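Local coordinates for protein phosphatidylinositol-specific phospholipase C (Listeria monocytogenes, PDB 2PLC) that belongs to the phosphatidylinositol-specific phospholipase C family, whose X domain is of the TIM-barrel type, at residues T14-A17 with A18-I21; M48-Y51 with Q52-A56; P163-N167 with S168-G172. All coordinates share one frame; numbering follows the deposited sequence.

Contact 1 (T14-A17 with A18-I21)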
loop_
_atom_site.group_PDB
_atom_site.type_symbol
_atom_site.label_atom_id
_atom_site.label_comp_id
_atom_site.label_asym_id
_atom_site.label_seq_id
_atom_site.Cartn_x
_atom_site.Cartn_y
_atom_site.Cartn_z
ATOM N N THR A 14 7.753 18.416 -0.407
ATOM C CA THR A 14 7.869 17.288 -1.329
ATOM C C THR A 14 6.505 16.674 -1.599
ATOM O O THR A 14 5.713 16.482 -0.679
ATOM C CB THR A 14 8.796 16.187 -0.781
ATOM O OG1 THR A 14 10.060 16.761 -0.427
ATOM C CG2 THR A 14 9.022 15.109 -1.837
ATOM N N ASN A 15 6.224 16.400 -2.871
ATOM C CA ASN A 15 4.953 15.794 -3.251
ATOM C C ASN A 15 5.034 14.280 -3.067
ATOM O O ASN A 15 6.101 13.680 -3.192
ATOM C CB ASN A 15 4.598 16.135 -4.697
ATOM C CG ASN A 15 3.167 15.770 -5.044
ATOM O OD1 ASN A 15 2.896 14.682 -5.542
ATOM N ND2 ASN A 15 2.244 16.678 -4.772
ATOM N N LEU A 16 3.902 13.670 -2.753
ATOM C CA LEU A 16 3.856 12.235 -2.536
ATOM C C LEU A 16 4.254 11.454 -3.789
ATOM O O LEU A 16 4.831 10.375 -3.692
ATOM C CB LEU A 16 2.453 11.828 -2.079
ATOM C CG LEU A 16 2.304 10.919 -0.858
ATOM C CD1 LEU A 16 3.056 11.489 0.335
ATOM C CD2 LEU A 16 0.832 10.781 -0.526
ATOM N N ALA A 17 3.968 12.015 -4.964
ATOM C CA ALA A 17 4.291 11.363 -6.238
ATOM C C ALA A 17 5.777 11.405 -6.583
ATOM O O ALA A 17 6.246 10.669 -7.452
ATOM C CB ALA A 17 3.480 11.975 -7.360
ATOM N N ALA A 18 6.513 12.268 -5.894
ATOM C CA ALA A 18 7.946 12.413 -6.110
ATOM C C ALA A 18 8.770 11.472 -5.227
ATOM O O ALA A 18 9.996 11.590 -5.166
ATOM C CB ALA A 18 8.356 13.849 -5.848
ATOM N N LEU A 19 8.106 10.517 -4.578
ATOM C CA LEU A 19 8.796 9.589 -3.679
ATOM C C LEU A 19 8.878 8.139 -4.138
ATOM O O LEU A 19 8.142 7.702 -5.024
ATOM C CB LEU A 19 8.121 9.598 -2.303
ATOM C CG LEU A 19 8.028 10.889 -1.496
ATOM C CD1 LEU A 19 7.177 10.649 -0.261
ATOM C CD2 LEU A 19 9.409 11.356 -1.109
ATOM N N SER A 20 9.795 7.409 -3.509
ATOM C CA SER A 20 9.987 5.980 -3.729
ATOM C C SER A 20 9.480 5.389 -2.410
ATOM O O SER A 20 10.090 5.573 -1.353
ATOM C CB SER A 20 11.463 5.653 -3.933
ATOM O OG SER A 20 11.943 6.276 -5.108
ATOM N N ILE A 21 8.337 4.719 -2.466
ATOM C CA ILE A 21 7.730 4.170 -1.259
ATOM C C ILE A 21 7.617 2.652 -1.238
ATOM O O ILE A 21 7.167 2.052 -2.210
ATOM C CB ILE A 21 6.313 4.761 -1.087
ATOM C CG1 ILE A 21 6.383 6.292 -1.119
ATOM C CG2 ILE A 21 5.676 4.266 0.205
ATOM C CD1 ILE A 21 5.040 6.969 -1.252
HETATM O O HOH W 1 5.273 7.905 -4.931
#
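Thr14 and Leu19 meet methyl to methyl, with CG2 of Thr14 3.8 Å from CD2 of Leu19. The Thr14 methyl stands anti to the backbone N (chi1 -53° for OG1), which turns it to the leucine, while OG1 makes a weak bond back to Pro11 O. The other branch of Leu19 faces Leu16, CD1 to CD1 at 4.2 Å.

Polar contacts make the turn. Ala18 N donates to Asn15 O at 3.1 Å; it lies well above the carbonyl plane. One residue on, Leu19 N makes a weak bond to Leu16 O at 3.4 Å. Asn15 adds an Asx turn: its OD1 accepts from Ala17 N at 2.9 Å with a fairly straight N-H (162°). The ND2 of the same amide donates to Ile142 O, and both ends of the group are held.

A water bridges the bend. It donates to Leu16 O at 2.8 Å and to Leu19 O at 2.9 Å.

The short 3-10 segment thus leads through Ala18 and Leu19 into strand 20-24, a strand of the parallel sheet, next to strand 253-257, where Ile21 pairs with Leu255. Leu16 O accepts from the water and, weakly, from Leu19 N, consistent with an ordered water completing the bend.

Contact 2 (M48-Y51 with Q52-A56)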
loop_
_atom_site.group_PDB
_atom_site.type_symbol
_atom_site.label_atom_id
_atom_site.label_comp_id
_atom_site.label_asym_id
_atom_site.label_seq_id
_atom_site.Cartn_x
_atom_site.Cartn_y
_atom_site.Cartn_z
ATOM N N MET A 48 5.998 -10.652 8.559
ATOM C CA MET A 48 5.945 -9.599 9.571
ATOM C C MET A 48 4.511 -9.184 9.842
ATOM O O MET A 48 3.684 -9.176 8.932
ATOM C CB MET A 48 6.735 -8.360 9.123
ATOM C CG MET A 48 8.253 -8.508 9.173
ATOM S SD MET A 48 9.123 -6.998 8.654
ATOM C CE MET A 48 8.666 -6.931 6.904
ATOM N N SER A 49 4.206 -8.872 11.098
ATOM C CA SER A 49 2.865 -8.423 11.455
ATOM C C SER A 49 2.734 -6.983 10.968
ATOM O O SER A 49 3.737 -6.350 10.612
ATOM C CB SER A 49 2.638 -8.490 12.973
ATOM O OG SER A 49 3.453 -7.561 13.658
ATOM N N LEU A 50 1.508 -6.467 10.961
ATOM C CA LEU A 50 1.244 -5.105 10.503
ATOM C C LEU A 50 2.151 -4.102 11.185
ATOM O O LEU A 50 2.824 -3.314 10.531
ATOM C CB LEU A 50 -0.219 -4.727 10.760
ATOM C CG LEU A 50 -0.676 -3.297 10.457
ATOM C CD1 LEU A 50 -0.328 -2.901 9.031
ATOM C CD2 LEU A 50 -2.167 -3.206 10.669
ATOM N N TYR A 51 2.223 -4.196 12.503
ATOM C CA TYR A 51 3.035 -3.277 13.273
ATOM C C TYR A 51 4.524 -3.373 12.956
ATOM O O TYR A 51 5.224 -2.359 12.923
ATOM C CB TYR A 51 2.785 -3.479 14.761
ATOM C CG TYR A 51 3.419 -2.390 15.571
ATOM C CD1 TYR A 51 2.898 -1.094 15.549
ATOM C CD2 TYR A 51 4.601 -2.624 16.277
ATOM C CE1 TYR A 51 3.548 -0.041 16.203
ATOM C CE2 TYR A 51 5.267 -1.585 16.936
ATOM C CZ TYR A 51 4.739 -0.291 16.895
ATOM O OH TYR A 51 5.415 0.751 17.527
ATOM N N GLN A 52 5.010 -4.588 12.721
ATOM C CA GLN A 52 6.419 -4.779 12.400
ATOM C C GLN A 52 6.756 -4.161 11.049
ATOM O O GLN A 52 7.845 -3.616 10.866
ATOM C CB GLN A 52 6.771 -6.261 12.380
ATOM C CG GLN A 52 6.540 -6.965 13.687
ATOM C CD GLN A 52 7.061 -8.378 13.665
ATOM O OE1 GLN A 52 7.854 -8.767 14.518
ATOM N NE2 GLN A 52 6.633 -9.156 12.673
ATOM N N GLN A 53 5.824 -4.271 10.105
ATOM C CA GLN A 53 6.002 -3.728 8.761
ATOM C C GLN A 53 6.129 -2.208 8.799
ATOM O O GLN A 53 6.975 -1.629 8.115
ATOM C CB GLN A 53 4.825 -4.118 7.872
ATOM C CG GLN A 53 4.724 -5.601 7.568
ATOM C CD GLN A 53 3.506 -5.928 6.729
ATOM O OE1 GLN A 53 3.117 -5.149 5.857
ATOM N NE2 GLN A 53 2.885 -7.076 6.996
ATOM N N LEU A 54 5.302 -1.568 9.619
ATOM C CA LEU A 54 5.340 -0.116 9.751
ATOM C C LEU A 54 6.683 0.321 10.329
ATOM O O LEU A 54 7.316 1.232 9.805
ATOM C CB LEU A 54 4.180 0.380 10.618
ATOM C CG LEU A 54 2.773 0.124 10.060
ATOM C CD1 LEU A 54 1.721 0.703 10.999
ATOM C CD2 LEU A 54 2.641 0.730 8.674
ATOM N N GLU A 55 7.130 -0.349 11.385
ATOM C CA GLU A 55 8.417 -0.024 11.997
ATOM C C GLU A 55 9.588 -0.320 11.058
ATOM O O GLU A 55 10.665 0.251 11.209
ATOM C CB GLU A 55 8.617 -0.783 13.310
ATOM C CG GLU A 55 7.724 -0.325 14.446
ATOM C CD GLU A 55 8.361 -0.545 15.813
ATOM O OE1 GLU A 55 9.023 -1.594 16.016
ATOM O OE2 GLU A 55 8.202 0.343 16.685
ATOM N N ALA A 56 9.373 -1.225 10.102
ATOM C CA ALA A 56 10.399 -1.588 9.129
ATOM C C ALA A 56 10.479 -0.574 7.982
ATOM O O ALA A 56 11.385 -0.639 7.148
ATOM C CB ALA A 56 10.139 -2.985 8.584
#
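Tyr51 and Glu55 lie one helical turn apart, and the carboxylate is inclined to the phenol ring. The two planes are 38° apart. Glu55 CD comes within 3.5 Å of Tyr51 CE2, approaching obliquely. Tyr51 OH and Glu55 OE2 are 2.9 Å apart. The tyrosine ring reaches along the helix because CG stands anti to the backbone N (chi1 -170°). Its hydroxyl is hydrogen-bonded to Lys95 NZ, which also forms a long, weak ion pair with Glu55.

This is the N-terminal end of helix 50-55. Ser49 is the N-cap, and its OG accepts a weak bond from Gln52 N at 3.5 Å. Ser49 O takes the helical bond from Gln53 N at 3.0 Å.

Gln53 turns back toward the start of the segment. Its CG passes 3.8 Å from Met48 CB, and its NE2 donates to Met48 O at 3.0 Å. That bond is nearly straight (167°) and lies in the plane of the glutamine amide, although the donor sits above the carbonyl plane of Met48. The same NE2 also donates to Thr27 O, while OE1 accepts from Thr24 OG1. The buried amide is therefore bonded at both ends, which fixes its rotation. Met48 precedes the cap, and its SD lies 4.1 Å from Ala56 CB. Leu50 and Leu54 turn to helix 82-95, against Ile89 and Phe92.

Contact 3 (P163-N167 with S168-G172)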
loop_
_atom_site.group_PDB
_atom_site.type_symbol
_atom_site.label_atom_id
_atom_site.label_comp_id
_atom_site.label_asym_id
_atom_site.label_seq_id
_atom_site.Cartn_x
_atom_site.Cartn_y
_atom_site.Cartn_z
ATOM N N PRO A 163 -15.000 7.580 -4.268
ATOM C CA PRO A 163 -14.363 7.793 -2.961
ATOM C C PRO A 163 -15.326 7.823 -1.773
ATOM O O PRO A 163 -16.497 8.186 -1.910
ATOM C CB PRO A 163 -13.644 9.131 -3.147
ATOM C CG PRO A 163 -14.509 9.840 -4.134
ATOM C CD PRO A 163 -14.809 8.757 -5.134
ATOM N N LEU A 164 -14.821 7.423 -0.610
ATOM C CA LEU A 164 -15.616 7.401 0.611
ATOM C C LEU A 164 -15.987 8.812 1.060
ATOM O O LEU A 164 -15.119 9.629 1.378
ATOM C CB LEU A 164 -14.852 6.696 1.736
ATOM C CG LEU A 164 -15.609 6.549 3.058
ATOM C CD1 LEU A 164 -16.697 5.491 2.917
ATOM C CD2 LEU A 164 -14.648 6.169 4.159
ATOM N N VAL A 165 -17.286 9.090 1.072
ATOM C CA VAL A 165 -17.783 10.391 1.493
ATOM C C VAL A 165 -18.585 10.249 2.785
ATOM O O VAL A 165 -19.572 9.513 2.838
ATOM C CB VAL A 165 -18.679 11.041 0.410
ATOM C CG1 VAL A 165 -19.117 12.421 0.858
ATOM C CG2 VAL A 165 -17.939 11.131 -0.919
ATOM N N ILE A 166 -18.119 10.912 3.836
ATOM C CA ILE A 166 -18.799 10.890 5.126
ATOM C C ILE A 166 -19.109 12.344 5.460
ATOM O O ILE A 166 -18.203 13.139 5.733
ATOM C CB ILE A 166 -17.929 10.245 6.244
ATOM C CG1 ILE A 166 -17.494 8.834 5.833
ATOM C CG2 ILE A 166 -18.722 10.159 7.549
ATOM C CD1 ILE A 166 -16.602 8.144 6.844
ATOM N N ASN A 167 -20.399 12.676 5.406
ATOM C CA ASN A 167 -20.907 14.026 5.653
ATOM C C ASN A 167 -20.563 14.925 4.473
ATOM O O ASN A 167 -21.022 14.689 3.356
ATOM C CB ASN A 167 -20.361 14.605 6.964
ATOM C CG ASN A 167 -21.053 14.031 8.183
ATOM O OD1 ASN A 167 -22.147 14.463 8.548
ATOM N ND2 ASN A 167 -20.424 13.045 8.813
ATOM N N SER A 168 -19.757 15.948 4.714
ATOM C CA SER A 168 -19.360 16.856 3.648
ATOM C C SER A 168 -17.878 16.695 3.344
ATOM O O SER A 168 -17.282 17.524 2.655
ATOM C CB SER A 168 -19.667 18.302 4.039
ATOM O OG SER A 168 -21.065 18.501 4.163
ATOM N N ARG A 169 -17.295 15.616 3.860
ATOM C CA ARG A 169 -15.879 15.339 3.661
ATOM C C ARG A 169 -15.641 14.090 2.816
ATOM O O ARG A 169 -16.334 13.079 2.966
ATOM C CB ARG A 169 -15.167 15.196 5.012
ATOM C CG ARG A 169 -15.292 16.408 5.918
ATOM C CD ARG A 169 -14.726 17.667 5.270
ATOM N NE ARG A 169 -13.264 17.697 5.266
ATOM C CZ ARG A 169 -12.534 18.679 4.742
ATOM N NH1 ARG A 169 -13.123 19.722 4.170
ATOM N NH2 ARG A 169 -11.211 18.631 4.805
ATOM N N LYS A 170 -14.675 14.196 1.907
ATOM C CA LYS A 170 -14.286 13.101 1.026
ATOM C C LYS A 170 -12.993 12.529 1.596
ATOM O O LYS A 170 -11.956 13.196 1.598
ATOM C CB LYS A 170 -14.058 13.619 -0.397
ATOM C CG LYS A 170 -13.791 12.528 -1.424
ATOM C CD LYS A 170 -13.664 13.092 -2.835
ATOM C CE LYS A 170 -12.429 13.966 -2.987
ATOM N NZ LYS A 170 -12.215 14.378 -4.406
ATOM N N PHE A 171 -13.079 11.308 2.115
ATOM C CA PHE A 171 -11.939 10.626 2.722
ATOM C C PHE A 171 -10.993 10.000 1.707
ATOM O O PHE A 171 -11.246 8.914 1.185
ATOM C CB PHE A 171 -12.427 9.579 3.728
ATOM C CG PHE A 171 -12.994 10.176 4.985
ATOM C CD1 PHE A 171 -14.138 10.969 4.943
ATOM C CD2 PHE A 171 -12.363 9.975 6.208
ATOM C CE1 PHE A 171 -14.643 11.555 6.101
ATOM C CE2 PHE A 171 -12.858 10.555 7.373
ATOM C CZ PHE A 171 -13.999 11.347 7.320
ATOM N N GLY A 172 -9.887 10.691 1.455
ATOM C CA GLY A 172 -8.916 10.204 0.497
ATOM C C GLY A 172 -9.439 10.238 -0.925
ATOM O O GLY A 172 -10.093 11.199 -1.336
HETATM O O HOH W 2 -11.786 6.898 -0.632
#
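Phe171 lies against Leu164 and Ile166 across a tight beta hairpin. Its CB is 4.1 Å from Leu164 CD2 and passes 3.6 Å from Leu164 O. CG stands anti to the carbonyl carbon (chi1 -72°), and the ring extends toward Ile166. CD1 lies 4.1 Å from Ile166 CB, and CE1 comes closer to that atom, at 3.5 Å. Beyond it, CZ nears Ile166 CD1. This methyl sits over one ring face, 4.1 Å from the centroid, in a CH-pi contact. Ile166 O lies at the ring edge, in its plane.

The pairs Val165-Lys170 and Ile166-Arg169 set the register. Ile166 N donates to Arg169 O at 2.9 Å, and Phe171 N to Leu164 O at 2.7 Å. Arg169 N to Ile166 O, 3.2 Å, closes a type II' turn with Asn167 at positive phi. On the other side, Pro163 CG packs on the aliphatic chain of Lys170, whose NZ bonds to Asp137 O.

Leu164 and Phe171 both touch Ile123 of helix 114-125. Leu164 also packs on Leu154 of strand 152-157. Strand 169-174 pairs antiparallel with strands 164-166 and 132-134, and parallel with strand 152-157.

How the contacts relate
The three contacts come in series along the chain, contact 1 first and contact 3 last. None touches another. The centres of contacts 1 and 2 are 21 Å apart, those of 1 and 3 23 Å, and those of 2 and 3 28 Å. Contact 1 enters strand 20-24 of the parallel sheet, next to strand 253-257. Contact 2 starts helix 50-55, which comes ahead of strand 60-65 in the chain. Contact 3 is a hairpin of the mixed sheet that also holds strand 60-65. Strand 20-24, which contact 1 enters, also reaches contact 2 through Thr24. The three local contacts thus serve different parts of one barrel-type fold.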